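Local atomic coordinates of proximal thread matrix protein 1 (Mytilus galloprovincialis, PDB entry 4CN9), a protein that probably binds collagen in the matrix of the mussel byssus through von Willebrand factor type A domains, one carrying zinc in its MIDAS motif. Residues D51-S63 against R96-Q108. Numbering follows the deposited sequence.
Sequences DVQADIIVLFDDS and RNGSQFGVVQFSQ. With ZN (zinc ion), chain D; ZN (zinc ion), chain C.
V58 pushes CG2 against the F101 ring of the neighbouring parallel strand, 3.6 Å from CZ, while I56 fills the space beside the same ring with its own CG2, 3.9 Å from CE2. The F101 side chain thus bulges over its partner strand, on the sheet face roofed by helix 73-85. On the face turned to helix 142-153, G102 supplies the hollow: with no side chain there, I57 can lay CD1 4.0 Å from the glycine CA, where a CB would crowd it. Farther along, branched L59 and V104 lie side by side, L59 CD1 3.5 Å from V104 CG1, tighter than usual. F106, its CG set between backbone N and carbonyl carbon (chi1 82°), swings its ring back across the strand, so that the CA of D61 sits over the ring face in a CH-pi contact. Backbone hydrogen bonds, from Q100 N–A54 O to D62 N–F106 O, fix this register, and S99 OG, also hydrogen-bonded to T90, extends it by accepting from A54 N.

Beyond the strands two hydrogen bonds grip D62: S107 OG reaches OD1 from above the carboxylate plane at 2.7 Å, and Q105 NE2 meets OD2 at 2.9 Å, carboxylate and amide planes nearly perpendicular. R135 adds a salt bridge to OD2. Replacing D62 with alanine would probably leave R135 without its counter-charge and S107 and Q105 without the oxygens they donate to. D61 OD1 accepts from S63 N, closing an Asx turn, and also from S63 OG; OD2 receives a zinc-bound water. In this MIDAS site of a vWA domain, D61 is therefore placed in the second shell to orient S63 OG, which binds zinc directly at 2.2 Å beside S65 and D174.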
loop_
_atom_site.group_PDB
_atom_site.type_symbol
_atom_site.label_atom_id
_atom_site.label_comp_id
_atom_site.label_asym_id
_atom_site.label_seq_id
_atom_site.Cartn_x
_atom_site.Cartn_y
_atom_site.Cartn_z
ATOM N N ASP A 51 9.280 7.622 16.751
ATOM C CA ASP A 51 10.297 8.661 16.924
ATOM C C ASP A 51 10.603 9.363 15.590
ATOM O O ASP A 51 11.433 10.268 15.524
ATOM C CB ASP A 51 11.595 8.066 17.507
ATOM C CG ASP A 51 11.390 7.370 18.855
ATOM O OD1 ASP A 51 10.395 7.625 19.565
ATOM O OD2 ASP A 51 12.236 6.532 19.218
ATOM N N VAL A 52 9.911 8.946 14.535
ATOM C CA VAL A 52 10.161 9.452 13.188
ATOM C C VAL A 52 9.755 10.910 13.057
ATOM O O VAL A 52 8.737 11.313 13.605
ATOM C CB VAL A 52 9.399 8.607 12.141
ATOM C CG1 VAL A 52 9.610 9.156 10.728
ATOM C CG2 VAL A 52 9.862 7.150 12.206
ATOM N N GLN A 53 10.551 11.700 12.340
ATOM C CA GLN A 53 10.215 13.102 12.090
ATOM C C GLN A 53 9.224 13.206 10.942
ATOM O O GLN A 53 9.496 12.757 9.832
ATOM C CB GLN A 53 11.465 13.922 11.778
ATOM C CG GLN A 53 12.344 14.140 12.996
ATOM C CD GLN A 53 13.636 14.854 12.666
ATOM O OE1 GLN A 53 13.727 15.579 11.671
ATOM N NE2 GLN A 53 14.651 14.653 13.503
ATOM N N ALA A 54 8.074 13.806 11.210
ATOM C CA ALA A 54 6.954 13.734 10.281
ATOM C C ALA A 54 6.097 14.993 10.322
ATOM O O ALA A 54 6.037 15.690 11.343
ATOM C CB ALA A 54 6.086 12.516 10.611
ATOM N N ASP A 55 5.449 15.266 9.189
ATOM C CA ASP A 55 4.334 16.202 9.121
ATOM C C ASP A 55 3.069 15.339 8.960
ATOM O O ASP A 55 2.922 14.598 7.981
ATOM C CB ASP A 55 4.512 17.192 7.954
ATOM C CG ASP A 55 5.611 18.239 8.212
ATOM O OD1 ASP A 55 5.827 18.632 9.379
ATOM O OD2 ASP A 55 6.253 18.684 7.226
ATOM N N ILE A 56 2.197 15.378 9.965
ATOM C CA ILE A 56 1.023 14.524 10.006
ATOM C C ILE A 56 -0.256 15.355 9.844
ATOM O O ILE A 56 -0.475 16.320 10.562
ATOM C CB ILE A 56 0.955 13.741 11.329
ATOM C CG1 ILE A 56 2.240 12.915 11.532
ATOM C CG2 ILE A 56 -0.246 12.833 11.340
ATOM C CD1 ILE A 56 2.687 12.834 12.978
ATOM N N ILE A 57 -1.071 14.983 8.864
ATOM C CA ILE A 57 -2.369 15.582 8.655
ATOM C C ILE A 57 -3.448 14.558 8.933
ATOM O O ILE A 57 -3.450 13.475 8.357
ATOM C CB ILE A 57 -2.529 16.081 7.207
ATOM C CG1 ILE A 57 -1.439 17.109 6.889
ATOM C CG2 ILE A 57 -3.923 16.663 6.993
ATOM C CD1 ILE A 57 -1.568 18.421 7.660
ATOM N N VAL A 58 -4.358 14.892 9.837
ATOM C CA VAL A 58 -5.573 14.105 10.018
ATOM C C VAL A 58 -6.733 14.725 9.244
ATOM O O VAL A 58 -7.022 15.903 9.381
ATOM C CB VAL A 58 -5.960 13.988 11.511
ATOM C CG1 VAL A 58 -7.287 13.261 11.665
ATOM C CG2 VAL A 58 -4.851 13.282 12.273
ATOM N N LEU A 59 -7.369 13.905 8.414
ATOM C CA LEU A 59 -8.551 14.263 7.636
ATOM C C LEU A 59 -9.759 13.688 8.368
ATOM O O LEU A 59 -9.944 12.469 8.442
ATOM C CB LEU A 59 -8.398 13.679 6.226
ATOM C CG LEU A 59 -9.091 14.262 4.997
ATOM C CD1 LEU A 59 -9.164 15.787 4.978
ATOM C CD2 LEU A 59 -8.336 13.754 3.776
ATOM N N PHE A 60 -10.546 14.591 8.936
ATOM C CA PHE A 60 -11.519 14.321 9.986
ATOM C C PHE A 60 -12.918 14.530 9.389
ATOM O O PHE A 60 -13.285 15.658 9.086
ATOM C CB PHE A 60 -11.216 15.340 11.103
ATOM C CG PHE A 60 -12.021 15.181 12.363
ATOM C CD1 PHE A 60 -13.374 15.525 12.413
ATOM C CD2 PHE A 60 -11.402 14.742 13.526
ATOM C CE1 PHE A 60 -14.083 15.403 13.592
ATOM C CE2 PHE A 60 -12.111 14.615 14.712
ATOM C CZ PHE A 60 -13.441 14.948 14.751
ATOM N N ASP A 61 -13.672 13.440 9.198
ATOM C CA ASP A 61 -15.054 13.475 8.681
ATOM C C ASP A 61 -15.938 14.254 9.660
ATOM O O ASP A 61 -16.015 13.880 10.836
ATOM C CB ASP A 61 -15.534 12.023 8.520
ATOM C CG ASP A 61 -16.945 11.878 7.906
ATOM O OD1 ASP A 61 -17.842 12.724 8.115
ATOM O OD2 ASP A 61 -17.153 10.851 7.224
ATOM N N ASP A 62 -16.562 15.358 9.209
ATOM C CA ASP A 62 -17.532 16.063 10.067
ATOM C C ASP A 62 -18.938 16.086 9.475
ATOM O O ASP A 62 -19.668 17.058 9.618
ATOM C CB ASP A 62 -17.044 17.463 10.519
ATOM C CG ASP A 62 -16.906 18.480 9.380
ATOM O OD1 ASP A 62 -16.988 18.129 8.183
ATOM O OD2 ASP A 62 -16.696 19.669 9.713
ATOM N N SER A 63 -19.316 14.975 8.848
ATOM C CA SER A 63 -20.668 14.785 8.311
ATOM C C SER A 63 -21.708 14.603 9.417
ATOM O O SER A 63 -21.404 14.112 10.509
ATOM C CB SER A 63 -20.720 13.568 7.365
ATOM O OG SER A 63 -20.444 12.337 8.040
ATOM N N ARG A 96 14.328 21.958 13.866
ATOM C CA ARG A 96 14.480 21.191 12.634
ATOM C C ARG A 96 14.386 19.692 12.893
ATOM O O ARG A 96 14.294 18.900 11.952
ATOM C CB ARG A 96 15.820 21.531 11.973
ATOM C CG ARG A 96 16.023 23.025 11.732
ATOM C CD ARG A 96 17.489 23.365 11.519
ATOM N NE ARG A 96 17.709 24.805 11.409
ATOM C CZ ARG A 96 18.903 25.371 11.248
ATOM N NH1 ARG A 96 19.996 24.619 11.176
ATOM N NH2 ARG A 96 19.007 26.691 11.157
ATOM N N ASN A 97 14.423 19.312 14.170
ATOM C CA ASN A 97 14.210 17.926 14.577
ATOM C C ASN A 97 12.758 17.681 14.997
ATOM O O ASN A 97 12.442 16.632 15.567
ATOM C CB ASN A 97 15.144 17.551 15.737
ATOM C CG ASN A 97 16.489 16.997 15.266
ATOM O OD1 ASN A 97 16.626 16.510 14.142
ATOM N ND2 ASN A 97 17.483 17.056 16.142
ATOM N N GLY A 98 11.880 18.640 14.707
ATOM C CA GLY A 98 10.517 18.594 15.197
ATOM C C GLY A 98 9.523 17.989 14.221
ATOM O O GLY A 98 9.713 18.054 13.008
ATOM N N SER A 99 8.467 17.384 14.758
ATOM C CA SER A 99 7.332 16.952 13.952
ATOM C C SER A 99 6.165 17.931 14.104
ATOM O O SER A 99 6.041 18.635 15.115
ATOM C CB SER A 99 6.886 15.550 14.357
ATOM O OG SER A 99 7.770 14.560 13.859
ATOM N N GLN A 100 5.308 17.972 13.091
ATOM C CA GLN A 100 4.141 18.838 13.118
ATOM C C GLN A 100 2.859 18.084 12.848
ATOM O O GLN A 100 2.848 17.023 12.222
ATOM C CB GLN A 100 4.280 19.962 12.100
ATOM C CG GLN A 100 5.321 20.996 12.455
ATOM C CD GLN A 100 5.610 21.903 11.285
ATOM O OE1 GLN A 100 5.762 21.441 10.145
ATOM N NE2 GLN A 100 5.654 23.196 11.541
ATOM N N PHE A 101 1.773 18.677 13.313
ATOM C CA PHE A 101 0.462 18.074 13.246
ATOM C C PHE A 101 -0.536 19.115 12.744
ATOM O O PHE A 101 -0.498 20.260 13.183
ATOM C CB PHE A 101 0.078 17.655 14.658
ATOM C CG PHE A 101 -0.812 16.487 14.715
ATOM C CD1 PHE A 101 -2.188 16.648 14.615
ATOM C CD2 PHE A 101 -0.297 15.229 14.877
ATOM C CE1 PHE A 101 -3.027 15.561 14.669
ATOM C CE2 PHE A 101 -1.140 14.128 14.934
ATOM C CZ PHE A 101 -2.496 14.294 14.837
ATOM N N GLY A 102 -1.419 18.709 11.831
ATOM C CA GLY A 102 -2.517 19.541 11.375
ATOM C C GLY A 102 -3.801 18.738 11.199
ATOM O O GLY A 102 -3.778 17.515 11.041
ATOM N N VAL A 103 -4.936 19.428 11.218
ATOM C CA VAL A 103 -6.216 18.757 11.092
ATOM C C VAL A 103 -7.093 19.493 10.110
ATOM O O VAL A 103 -7.242 20.722 10.175
ATOM C CB VAL A 103 -6.945 18.671 12.426
ATOM C CG1 VAL A 103 -8.323 18.053 12.229
ATOM C CG2 VAL A 103 -6.132 17.864 13.421
ATOM N N VAL A 104 -7.679 18.714 9.212
ATOM C CA VAL A 104 -8.557 19.211 8.173
ATOM C C VAL A 104 -9.893 18.493 8.269
ATOM O O VAL A 104 -9.942 17.252 8.258
ATOM C CB VAL A 104 -7.921 18.930 6.803
ATOM C CG1 VAL A 104 -8.902 19.205 5.674
ATOM C CG2 VAL A 104 -6.638 19.741 6.661
ATOM N N GLN A 105 -10.971 19.263 8.409
ATOM C CA GLN A 105 -12.324 18.700 8.477
ATOM C C GLN A 105 -12.909 18.613 7.075
ATOM O O GLN A 105 -12.668 19.480 6.237
ATOM C CB GLN A 105 -13.247 19.561 9.358
ATOM C CG GLN A 105 -12.763 19.772 10.773
ATOM C CD GLN A 105 -13.424 20.982 11.478
ATOM O OE1 GLN A 105 -12.745 21.798 12.099
ATOM N NE2 GLN A 105 -14.739 21.080 11.390
ATOM N N PHE A 106 -13.680 17.569 6.813
ATOM C CA PHE A 106 -14.296 17.410 5.501
ATOM C C PHE A 106 -15.655 16.727 5.612
ATOM O O PHE A 106 -15.844 15.800 6.419
ATOM C CB PHE A 106 -13.379 16.605 4.560
ATOM C CG PHE A 106 -13.480 15.108 4.751
ATOM C CD1 PHE A 106 -12.716 14.461 5.717
ATOM C CD2 PHE A 106 -14.360 14.361 3.985
ATOM C CE1 PHE A 106 -12.833 13.085 5.915
ATOM C CE2 PHE A 106 -14.489 12.987 4.174
ATOM C CZ PHE A 106 -13.725 12.349 5.135
ATOM N N SER A 107 -16.605 17.221 4.814
ATOM C CA SER A 107 -17.876 16.549 4.565
ATOM C C SER A 107 -18.502 17.243 3.357
ATOM O O SER A 107 -18.284 16.834 2.205
ATOM C CB SER A 107 -18.825 16.542 5.790
ATOM O OG SER A 107 -18.976 17.805 6.418
ATOM N N GLN A 108 -19.255 18.301 3.618
ATOM C CA GLN A 108 -19.614 19.238 2.574
ATOM C C GLN A 108 -18.516 20.316 2.566
ATOM O O GLN A 108 -18.378 21.131 3.494
ATOM C CB GLN A 108 -21.018 19.813 2.813
ATOM C CG GLN A 108 -21.523 20.703 1.682
ATOM C CD GLN A 108 -20.976 22.110 1.780
ATOM O OE1 GLN A 108 -21.232 22.818 2.758
ATOM N NE2 GLN A 108 -20.194 22.515 0.782
HETATM ZN ZN ZN D . 11.100 6.083 20.903
HETATM ZN ZN ZN C . -21.105 10.372 7.403
HETATM O O HOH W 1 -19.529 10.428 6.044
HETATM O O HOH W 2 -22.490 11.209 6.096
HETATM O O HOH W 3 -21.890 8.544 6.690
HETATM O O HOH W 4 12.918 5.740 21.885
HETATM O O HOH W 5 12.047 7.607 21.960
#